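Local atomic coordinates of Glyco_hydro_cc domain-containing protein (Pseudomonas viridiflava, PDB entry 6UAV), a protein that probably cleaves internal beta-1,3-glucosidic bonds, as an endo-beta-1,3-glucanase of glycoside hydrolase family GH128 with a TIM-barrel catalytic core. Residues R77-I82 / T112-V117; Y29-K34 / V53-N58; G64-Y69 / E106-Q111. All blocks are in the same frame, centred on the assembly; numbering follows the deposited sequence.

How the contacts relate
All three contacts belong to one parallel eight-stranded TIM barrel. Contact 1 pairs strand 78-81 with its neighbour 115-121. Contact 2 holds the loop after strand 27-29 against strand 51-56, which flanks strand 78-81 on the edge away from strand 115-121; Leu80 O lies 2.9 Å from Val56 N. Contact 3 joins helices 63-72 and 95-112 on the outside of these strands. Centres of contacts 1 and 3 are about 9 Å apart, and Leu79 links them by touching Leu66 and Ile108. Contacts 2 and 3 are about 13 Å apart by centres. Contact 2 reaches the C-terminal strand ends, where TIM-barrel enzymes carry their active sites; contact 3 lies on the outer surface.

Contact 1 (R77-I82 / T112-V117); sequences RYLLVI and TGVKLV
Strands 78-81 and 115-117 run parallel with axes 4.8 Å apart and inclined at 32°. They are neighbours in the TIM barrel, and helix 95-112 joins them in a beta-alpha-beta crossover. Four backbone hydrogen bonds tie the pair, each 2.9 Å long: Lys115 N to Arg77 O, Leu79 N to Lys115 O, Val117 N to Leu79 O and Val81 N to Val117 O. The bond from Leu79 N runs nearly along the C=O axis of Lys115; the other three donors sit above the planes of the carbonyls that accept them.

Tyr78, Leu80, Lys115 and Val117 share one face of the sheet. Val117 is the hub. Its CG1, anti to the backbone N, presses on Leu80 CD2 at 3.5 Å, tighter than usual for two carbons. Its CG2 meets Tyr78 CD1 at 3.8 Å. The Tyr78 ring crosses Lys115 obliquely, with CD1 3.6 Å from Lys115 CB, and the lysine chain then leads away. Trp181 of strand 180-185 touches Tyr78, Leu80 and Val117.

Leu79 points to the other face; its CB packs against CG2 of Val114, which precedes the strand, at 3.7 Å. Leu66 of helix 63-72 touches Leu79, and Leu70 touches Val114. At the start of the pair, Arg77 bends at chi2 and chi3, which brings one guanidinium face over Gly113 O. A water donates to both Arg77 O and Gly113 O, at 2.8 Å each.

Contact 2 (Y29-K34 / V53-N58); sequences YNWSPK and VPMVWN
Met55 sits near the C-terminal end of strand 51-56, covered by the loop that follows strand 27-29. TIM-barrel enzymes carry their active sites at this end of the strands. Its CB lies 3.9 Å from Trp31 C, against the loop backbone. CG is anti to the backbone N (chi1 179°), and the chain stays extended from there. SD lies 3.8 Å from Trp31 CA, 4.0 Å from Tyr29 CE2 and 4.1 Å from Trp31 CD1. It approaches both rings obliquely, making two Met-aromatic contacts. CE continues the extended chain (chi3 -152°) and leads away from both rings. Leu80 of the next strand also touches this side chain.

The two aromatic residues also meet: Tyr29 CE2 lies over one face of the Trp31 indole, toward its rim. Their polar ends are held by strand 180-185, Tyr29 OH by Thr183 O and Trp31 NE1 by Glu184 OE2. Trp57 comes up beside Trp31, with CD1 3.8 Å from Trp31 CB.

One backbone hydrogen bond joins the segments. Met55 N donates to Ser32 O at 2.9 Å, from well above the carbonyl plane. Next to it Pro54 CB packs on Pro33 O at 3.3 Å. Asn30 braces the turn of the loop. Its OD1 accepts from Ser32 OG, and its ND2 donates to Asp11 OD1. ND2 also donates to Lys34 O at 2.9 Å, in the carbonyl plane and on a lone pair.

Contact 3 (G64-Y69 / E106-Q111); sequences GQLKLY and EQISAQ
Three partners surround Lys67 NZ: one clear hydrogen bond and two weak ones. Gln107 OE1 accepts the clear one from NZ at 3.1 Å. Gln111 OE1 lies 2.8 Å from the same NZ, but this bond is weak and the place of the oxygen is less sure. A water forms the other weak bond to NZ at 3.2 Å, and also accepts from Gln111 NE2. The two glutamines stand one helical turn apart, so their amides converge on the ammonium. NZ sits above the plane of the Gln107 side-chain C=O, 62° out of it.

The Lys67 chain reaches across because CG is anti to the carbonyl carbon (chi1 -76°) and the rest is extended. It crosses Gln107 at about a right angle. On the way its CE packs on Ile108 CG1 at 3.6 Å. Deeper in, Leu66 CD2 faces Ile108 CD1 at 4.2 Å, again with the side chains roughly perpendicular. Leu79 of strand 78-81 touches both Leu66 and Ile108.

The helix axes are 10.5 Å apart and inclined at 25°, with polar ends outside and apolar ones toward the sheet. Such near-parallel packing of successive outer helices, 63-72 and 95-112 here, is typical of the (beta/alpha)8 TIM barrel.

Contact 1 (R77-I82 / T112-V117)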
loop_
_atom_site.group_PDB
_atom_site.type_symbol
_atom_site.label_atom_id
_atom_site.label_comp_id
_atom_site.label_asym_id
_atom_site.label_seq_id
_atom_site.Cartn_x
_atom_site.Cartn_y
_atom_site.Cartn_z
ATOM N N ARG A 77 -7.593 12.447 -0.882
ATOM C CA ARG A 77 -7.620 12.548 -2.358
ATOM C C ARG A 77 -7.441 11.201 -3.036
ATOM O O ARG A 77 -7.541 11.153 -4.249
ATOM C CB ARG A 77 -6.568 13.542 -2.837
ATOM C CG ARG A 77 -6.767 14.974 -2.339
ATOM C CD ARG A 77 -8.085 15.617 -2.735
ATOM N NE ARG A 77 -8.142 15.807 -4.181
ATOM C CZ ARG A 77 -9.252 15.908 -4.958
ATOM N NH1 ARG A 77 -9.108 16.134 -6.261
ATOM N NH2 ARG A 77 -10.477 15.827 -4.454
ATOM N N TYR A 78 -7.180 10.142 -2.285
ATOM C CA TYR A 78 -6.842 8.784 -2.778
ATOM C C TYR A 78 -7.609 7.762 -1.975
ATOM O O TYR A 78 -7.840 7.988 -0.788
ATOM C CB TYR A 78 -5.332 8.550 -2.654
ATOM C CG TYR A 78 -4.576 9.474 -3.566
ATOM C CD1 TYR A 78 -4.455 9.203 -4.913
ATOM C CD2 TYR A 78 -4.009 10.603 -3.077
ATOM C CE1 TYR A 78 -3.808 10.076 -5.771
ATOM C CE2 TYR A 78 -3.359 11.497 -3.920
ATOM C CZ TYR A 78 -3.248 11.218 -5.256
ATOM O OH TYR A 78 -2.584 12.096 -6.085
ATOM N N LEU A 79 -8.012 6.700 -2.652
ATOM C CA LEU A 79 -8.662 5.540 -2.045
ATOM C C LEU A 79 -7.928 4.295 -2.515
ATOM O O LEU A 79 -7.920 4.026 -3.717
ATOM C CB LEU A 79 -10.132 5.527 -2.454
ATOM C CG LEU A 79 -10.939 4.361 -1.895
ATOM C CD1 LEU A 79 -11.038 4.460 -0.359
ATOM C CD2 LEU A 79 -12.334 4.281 -2.548
ATOM N N LEU A 80 -7.370 3.535 -1.585
ATOM C CA LEU A 80 -6.725 2.274 -1.916
ATOM C C LEU A 80 -7.829 1.248 -2.089
ATOM O O LEU A 80 -8.804 1.263 -1.294
ATOM C CB LEU A 80 -5.828 1.864 -0.758
ATOM C CG LEU A 80 -4.651 2.802 -0.518
ATOM C CD1 LEU A 80 -4.016 2.462 0.838
ATOM C CD2 LEU A 80 -3.641 2.712 -1.640
ATOM N N VAL A 81 -7.704 0.419 -3.112
ATOM C CA VAL A 81 -8.746 -0.602 -3.356
ATOM C C VAL A 81 -8.136 -1.963 -3.646
ATOM O O VAL A 81 -7.143 -2.053 -4.404
ATOM C CB VAL A 81 -9.703 -0.120 -4.462
ATOM C CG1 VAL A 81 -10.453 1.139 -4.099
ATOM C CG2 VAL A 81 -9.022 0.046 -5.814
ATOM N N ILE A 82 -8.796 -2.977 -3.105
ATOM C CA ILE A 82 -8.603 -4.420 -3.391
ATOM C C ILE A 82 -7.209 -4.916 -2.979
ATOM O O ILE A 82 -6.255 -4.810 -3.758
ATOM C CB ILE A 82 -8.959 -4.793 -4.845
ATOM C CG1 ILE A 82 -10.316 -4.179 -5.267
ATOM C CG2 ILE A 82 -8.954 -6.327 -4.883
ATOM C CD1 ILE A 82 -11.012 -4.785 -6.457
ATOM N N THR A 112 -16.980 11.679 -4.847
ATOM C CA THR A 112 -16.097 12.221 -3.780
ATOM C C THR A 112 -14.823 12.869 -4.337
ATOM O O THR A 112 -14.195 13.677 -3.595
ATOM C CB THR A 112 -15.701 11.110 -2.808
ATOM O OG1 THR A 112 -14.740 10.261 -3.436
ATOM C CG2 THR A 112 -16.876 10.330 -2.269
ATOM N N GLY A 113 -14.440 12.540 -5.561
ATOM C CA GLY A 113 -13.230 13.097 -6.194
ATOM C C GLY A 113 -11.979 12.273 -5.929
ATOM O O GLY A 113 -10.924 12.584 -6.534
ATOM N N VAL A 114 -12.040 11.188 -5.151
ATOM C CA VAL A 114 -10.801 10.433 -4.808
ATOM C C VAL A 114 -10.304 9.704 -6.058
ATOM O O VAL A 114 -11.142 9.214 -6.846
ATOM C CB VAL A 114 -11.015 9.432 -3.664
ATOM C CG1 VAL A 114 -11.324 10.150 -2.349
ATOM C CG2 VAL A 114 -12.054 8.364 -3.966
ATOM N N LYS A 115 -8.990 9.546 -6.183
ATOM C CA LYS A 115 -8.369 8.751 -7.275
ATOM C C LYS A 115 -8.345 7.313 -6.774
ATOM O O LYS A 115 -8.234 7.093 -5.502
ATOM C CB LYS A 115 -6.967 9.254 -7.536
ATOM C CG LYS A 115 -6.827 10.639 -8.118
ATOM C CD LYS A 115 -7.528 10.874 -9.359
ATOM C CE LYS A 115 -7.324 12.288 -9.850
ATOM N NZ LYS A 115 -8.178 12.539 -11.032
ATOM N N LEU A 116 -8.489 6.369 -7.664
ATOM C CA LEU A 116 -8.492 4.956 -7.274
ATOM C C LEU A 116 -7.057 4.437 -7.391
ATOM O O LEU A 116 -6.484 4.490 -8.461
ATOM C CB LEU A 116 -9.444 4.190 -8.159
ATOM C CG LEU A 116 -10.907 4.606 -8.101
ATOM C CD1 LEU A 116 -11.708 3.699 -9.024
ATOM C CD2 LEU A 116 -11.490 4.502 -6.680
ATOM N N VAL A 117 -6.549 3.860 -6.300
ATOM C CA VAL A 117 -5.198 3.275 -6.209
ATOM C C VAL A 117 -5.351 1.778 -5.995
ATOM O O VAL A 117 -5.594 1.333 -4.879
ATOM C CB VAL A 117 -4.407 3.974 -5.107
ATOM C CG1 VAL A 117 -3.002 3.382 -5.009
ATOM C CG2 VAL A 117 -4.351 5.478 -5.349
HETATM O O HOH W 1 -8.256 13.199 -6.023
HETATM O O HOH W 2 -4.632 -0.895 -3.456
#

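Contact 2 (Y29-K34 / V53-N58)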
loop_
_atom_site.group_PDB
_atom_site.type_symbol
_atom_site.label_atom_id
_atom_site.label_comp_id
_atom_site.label_asym_id
_atom_site.label_seq_id
_atom_site.Cartn_x
_atom_site.Cartn_y
_atom_site.Cartn_z
ATOM N N TYR A 29 -1.646 3.706 6.251
ATOM C CA TYR A 29 -2.975 3.137 6.002
ATOM C C TYR A 29 -3.027 1.871 6.817
ATOM O O TYR A 29 -1.978 1.450 7.297
ATOM C CB TYR A 29 -3.206 2.928 4.498
ATOM C CG TYR A 29 -2.514 1.708 3.956
ATOM C CD1 TYR A 29 -1.138 1.686 3.729
ATOM C CD2 TYR A 29 -3.241 0.579 3.673
ATOM C CE1 TYR A 29 -0.521 0.560 3.215
ATOM C CE2 TYR A 29 -2.640 -0.544 3.172
ATOM C CZ TYR A 29 -1.264 -0.566 2.955
ATOM O OH TYR A 29 -0.674 -1.677 2.438
ATOM N N ASN A 30 -4.212 1.319 6.960
ATOM C CA ASN A 30 -4.444 0.195 7.898
ATOM C C ASN A 30 -5.339 -0.855 7.260
ATOM O O ASN A 30 -5.915 -1.621 8.017
ATOM C CB ASN A 30 -5.021 0.669 9.233
ATOM C CG ASN A 30 -6.434 1.195 9.092
ATOM O OD1 ASN A 30 -6.955 1.253 7.964
ATOM N ND2 ASN A 30 -7.047 1.522 10.221
ATOM N N TRP A 31 -5.347 -0.956 5.942
ATOM C CA TRP A 31 -6.134 -1.962 5.196
ATOM C C TRP A 31 -7.645 -1.788 5.444
ATOM O O TRP A 31 -8.374 -2.705 5.175
ATOM C CB TRP A 31 -5.692 -3.392 5.507
ATOM C CG TRP A 31 -4.257 -3.610 5.170
ATOM C CD1 TRP A 31 -3.736 -3.982 3.968
ATOM C CD2 TRP A 31 -3.130 -3.520 6.069
ATOM N NE1 TRP A 31 -2.379 -4.102 4.040
ATOM C CE2 TRP A 31 -1.966 -3.808 5.308
ATOM C CE3 TRP A 31 -3.004 -3.230 7.430
ATOM C CZ2 TRP A 31 -0.683 -3.823 5.897
ATOM C CZ3 TRP A 31 -1.748 -3.274 8.010
ATOM C CH2 TRP A 31 -0.623 -3.530 7.239
ATOM N N SER A 32 -8.099 -0.642 5.937
ATOM C CA SER A 32 -9.516 -0.497 6.350
ATOM C C SER A 32 -9.995 0.880 5.982
ATOM O O SER A 32 -9.193 1.761 5.626
ATOM C CB SER A 32 -9.686 -0.759 7.829
ATOM O OG SER A 32 -9.561 0.450 8.491
ATOM N N PRO A 33 -11.327 1.112 5.987
ATOM C CA PRO A 33 -11.798 2.416 5.522
ATOM C C PRO A 33 -11.597 3.606 6.468
ATOM O O PRO A 33 -11.804 4.744 6.060
ATOM C CB PRO A 33 -13.294 2.185 5.339
ATOM C CG PRO A 33 -13.518 0.717 5.413
ATOM C CD PRO A 33 -12.392 0.139 6.262
ATOM N N LYS A 34 -11.226 3.372 7.732
ATOM C CA LYS A 34 -11.025 4.460 8.728
ATOM C C LYS A 34 -9.834 4.148 9.606
ATOM O O LYS A 34 -9.505 2.967 9.824
ATOM C CB LYS A 34 -12.267 4.580 9.588
ATOM C CG LYS A 34 -13.417 5.305 8.903
ATOM C CD LYS A 34 -14.699 5.096 9.589
ATOM C CE LYS A 34 -15.881 5.766 8.884
ATOM N NZ LYS A 34 -17.109 5.002 9.179
ATOM N N VAL A 53 -4.807 7.165 4.590
ATOM C CA VAL A 53 -5.429 6.831 3.270
ATOM C C VAL A 53 -6.311 5.632 3.482
ATOM O O VAL A 53 -5.858 4.593 3.934
ATOM C CB VAL A 53 -4.396 6.557 2.164
ATOM C CG1 VAL A 53 -5.062 6.163 0.825
ATOM C CG2 VAL A 53 -3.486 7.754 1.985
ATOM N N PRO A 54 -7.630 5.796 3.288
ATOM C CA PRO A 54 -8.550 4.692 3.520
ATOM C C PRO A 54 -8.386 3.594 2.463
ATOM O O PRO A 54 -7.982 3.877 1.346
ATOM C CB PRO A 54 -9.941 5.241 3.326
ATOM C CG PRO A 54 -9.764 6.612 2.804
ATOM C CD PRO A 54 -8.299 7.024 2.846
ATOM N N MET A 55 -8.884 2.391 2.784
ATOM C CA MET A 55 -8.805 1.266 1.856
ATOM C C MET A 55 -10.083 0.428 1.897
ATOM O O MET A 55 -10.638 0.188 2.956
ATOM C CB MET A 55 -7.643 0.345 2.202
ATOM C CG MET A 55 -7.563 -0.862 1.262
ATOM S SD MET A 55 -5.968 -1.698 1.365
ATOM C CE MET A 55 -5.903 -2.370 -0.288
ATOM N N VAL A 56 -10.532 0.077 0.698
ATOM C CA VAL A 56 -11.586 -0.935 0.471
ATOM C C VAL A 56 -10.865 -2.233 0.257
ATOM O O VAL A 56 -10.187 -2.390 -0.799
ATOM C CB VAL A 56 -12.446 -0.548 -0.749
ATOM C CG1 VAL A 56 -13.439 -1.646 -1.048
ATOM C CG2 VAL A 56 -13.154 0.749 -0.494
ATOM N N TRP A 57 -10.992 -3.138 1.192
ATOM C CA TRP A 57 -10.169 -4.365 1.188
ATOM C C TRP A 57 -10.673 -5.337 0.127
ATOM O O TRP A 57 -9.826 -5.894 -0.631
ATOM C CB TRP A 57 -10.133 -4.971 2.593
ATOM C CG TRP A 57 -8.979 -5.913 2.821
ATOM C CD1 TRP A 57 -7.692 -5.649 3.188
ATOM C CD2 TRP A 57 -9.122 -7.328 2.859
ATOM N NE1 TRP A 57 -6.996 -6.811 3.374
ATOM C CE2 TRP A 57 -7.871 -7.862 3.207
ATOM C CE3 TRP A 57 -10.214 -8.182 2.627
ATOM C CZ2 TRP A 57 -7.647 -9.227 3.243
ATOM C CZ3 TRP A 57 -9.994 -9.537 2.727
ATOM C CH2 TRP A 57 -8.736 -10.054 3.069
ATOM N N ASN A 58 -11.982 -5.576 0.072
ATOM C CA ASN A 58 -12.582 -6.520 -0.896
ATOM C C ASN A 58 -13.993 -6.008 -1.202
ATOM O O ASN A 58 -14.239 -4.793 -0.980
ATOM C CB ASN A 58 -12.482 -7.973 -0.415
ATOM C CG ASN A 58 -13.363 -8.255 0.773
ATOM O OD1 ASN A 58 -14.009 -7.341 1.254
ATOM N ND2 ASN A 58 -13.351 -9.477 1.285
HETATM O O HOH W 3 -6.403 2.197 5.098
#

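Contact 3 (G64-Y69 / E106-Q111)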
loop_
_atom_site.group_PDB
_atom_site.type_symbol
_atom_site.label_atom_id
_atom_site.label_comp_id
_atom_site.label_asym_id
_atom_site.label_seq_id
_atom_site.Cartn_x
_atom_site.Cartn_y
_atom_site.Cartn_z
ATOM N N GLY A 64 -22.145 3.561 1.482
ATOM C CA GLY A 64 -22.712 4.772 2.103
ATOM C C GLY A 64 -21.805 5.319 3.186
ATOM O O GLY A 64 -21.458 6.525 3.181
ATOM N N GLN A 65 -21.347 4.470 4.096
ATOM C CA GLN A 65 -20.482 4.860 5.231
ATOM C C GLN A 65 -19.144 5.403 4.722
ATOM O O GLN A 65 -18.640 6.453 5.257
ATOM C CB GLN A 65 -20.311 3.603 6.087
ATOM C CG GLN A 65 -19.227 3.672 7.137
ATOM C CD GLN A 65 -19.276 2.521 8.130
ATOM O OE1 GLN A 65 -19.123 2.728 9.337
ATOM N NE2 GLN A 65 -19.481 1.295 7.640
ATOM N N LEU A 66 -18.591 4.747 3.681
ATOM C CA LEU A 66 -17.342 5.268 3.101
ATOM C C LEU A 66 -17.558 6.614 2.436
ATOM O O LEU A 66 -16.725 7.506 2.644
ATOM C CB LEU A 66 -16.730 4.270 2.133
ATOM C CG LEU A 66 -15.489 4.733 1.411
ATOM C CD1 LEU A 66 -14.414 5.165 2.362
ATOM C CD2 LEU A 66 -15.036 3.681 0.432
ATOM N N LYS A 67 -18.633 6.755 1.665
ATOM C CA LYS A 67 -18.890 8.039 0.979
ATOM C C LYS A 67 -19.029 9.153 1.998
ATOM O O LYS A 67 -18.480 10.249 1.799
ATOM C CB LYS A 67 -20.162 7.942 0.134
ATOM C CG LYS A 67 -19.969 7.160 -1.145
ATOM C CD LYS A 67 -21.317 6.808 -1.744
ATOM C CE LYS A 67 -21.161 5.863 -2.913
ATOM N NZ LYS A 67 -22.447 5.678 -3.622
ATOM N N LEU A 68 -19.773 8.884 3.052
ATOM C CA LEU A 68 -20.068 9.874 4.107
ATOM C C LEU A 68 -18.714 10.330 4.686
ATOM O O LEU A 68 -18.477 11.551 4.864
ATOM C CB LEU A 68 -20.979 9.165 5.123
ATOM C CG LEU A 68 -21.618 10.013 6.209
ATOM C CD1 LEU A 68 -22.563 11.053 5.630
ATOM C CD2 LEU A 68 -22.386 9.101 7.182
ATOM N N TYR A 69 -17.832 9.378 5.008
ATOM C CA TYR A 69 -16.493 9.689 5.566
ATOM C C TYR A 69 -15.661 10.500 4.564
ATOM O O TYR A 69 -15.123 11.584 4.911
ATOM C CB TYR A 69 -15.784 8.407 5.996
ATOM C CG TYR A 69 -14.356 8.584 6.454
ATOM C CD1 TYR A 69 -14.049 9.170 7.667
ATOM C CD2 TYR A 69 -13.303 8.132 5.689
ATOM C CE1 TYR A 69 -12.741 9.364 8.085
ATOM C CE2 TYR A 69 -11.992 8.292 6.099
ATOM C CZ TYR A 69 -11.697 8.899 7.302
ATOM O OH TYR A 69 -10.426 9.060 7.750
ATOM N N GLU A 106 -15.813 3.267 -8.994
ATOM C CA GLU A 106 -15.850 4.415 -9.915
ATOM C C GLU A 106 -16.908 5.407 -9.444
ATOM O O GLU A 106 -16.737 6.657 -9.655
ATOM C CB GLU A 106 -16.130 3.896 -11.337
ATOM C CG GLU A 106 -14.990 3.116 -11.899
ATOM C CD GLU A 106 -15.253 2.462 -13.235
ATOM O OE1 GLU A 106 -16.411 2.126 -13.478
ATOM O OE2 GLU A 106 -14.263 2.273 -14.022
ATOM N N GLN A 107 -18.049 4.918 -8.991
ATOM C CA GLN A 107 -19.116 5.800 -8.494
ATOM C C GLN A 107 -18.561 6.578 -7.284
ATOM O O GLN A 107 -18.750 7.823 -7.180
ATOM C CB GLN A 107 -20.375 5.014 -8.138
ATOM C CG GLN A 107 -21.429 5.979 -7.591
ATOM C CD GLN A 107 -22.760 5.322 -7.291
ATOM O OE1 GLN A 107 -22.860 4.438 -6.423
ATOM N NE2 GLN A 107 -23.786 5.793 -7.982
ATOM N N ILE A 108 -17.899 5.897 -6.365
ATOM C CA ILE A 108 -17.334 6.566 -5.142
ATOM C C ILE A 108 -16.311 7.622 -5.605
ATOM O O ILE A 108 -16.359 8.762 -5.129
ATOM C CB ILE A 108 -16.737 5.533 -4.181
ATOM C CG1 ILE A 108 -17.819 4.710 -3.494
ATOM C CG2 ILE A 108 -15.764 6.219 -3.215
ATOM C CD1 ILE A 108 -17.338 3.340 -3.009
ATOM N N SER A 109 -15.506 7.308 -6.615
ATOM C CA SER A 109 -14.560 8.290 -7.200
ATOM C C SER A 109 -15.296 9.493 -7.760
ATOM O O SER A 109 -14.862 10.629 -7.464
ATOM C CB SER A 109 -13.652 7.623 -8.235
ATOM O OG SER A 109 -12.838 8.596 -8.865
ATOM N N ALA A 110 -16.363 9.310 -8.551
ATOM C CA ALA A 110 -17.111 10.443 -9.143
ATOM C C ALA A 110 -17.779 11.293 -8.058
ATOM O O ALA A 110 -17.734 12.515 -8.170
ATOM C CB ALA A 110 -18.144 9.918 -10.098
ATOM N N GLN A 111 -18.302 10.638 -7.010
ATOM C CA GLN A 111 -19.128 11.307 -5.986
ATOM C C GLN A 111 -18.247 12.036 -4.957
ATOM O O GLN A 111 -18.732 12.923 -4.303
ATOM C CB GLN A 111 -20.000 10.246 -5.331
ATOM C CG GLN A 111 -21.139 9.814 -6.222
ATOM C CD GLN A 111 -21.957 8.759 -5.528
ATOM O OE1 GLN A 111 -21.425 8.005 -4.720
ATOM N NE2 GLN A 111 -23.217 8.672 -5.888
HETATM O O HOH W 4 -25.302 6.936 -4.371
#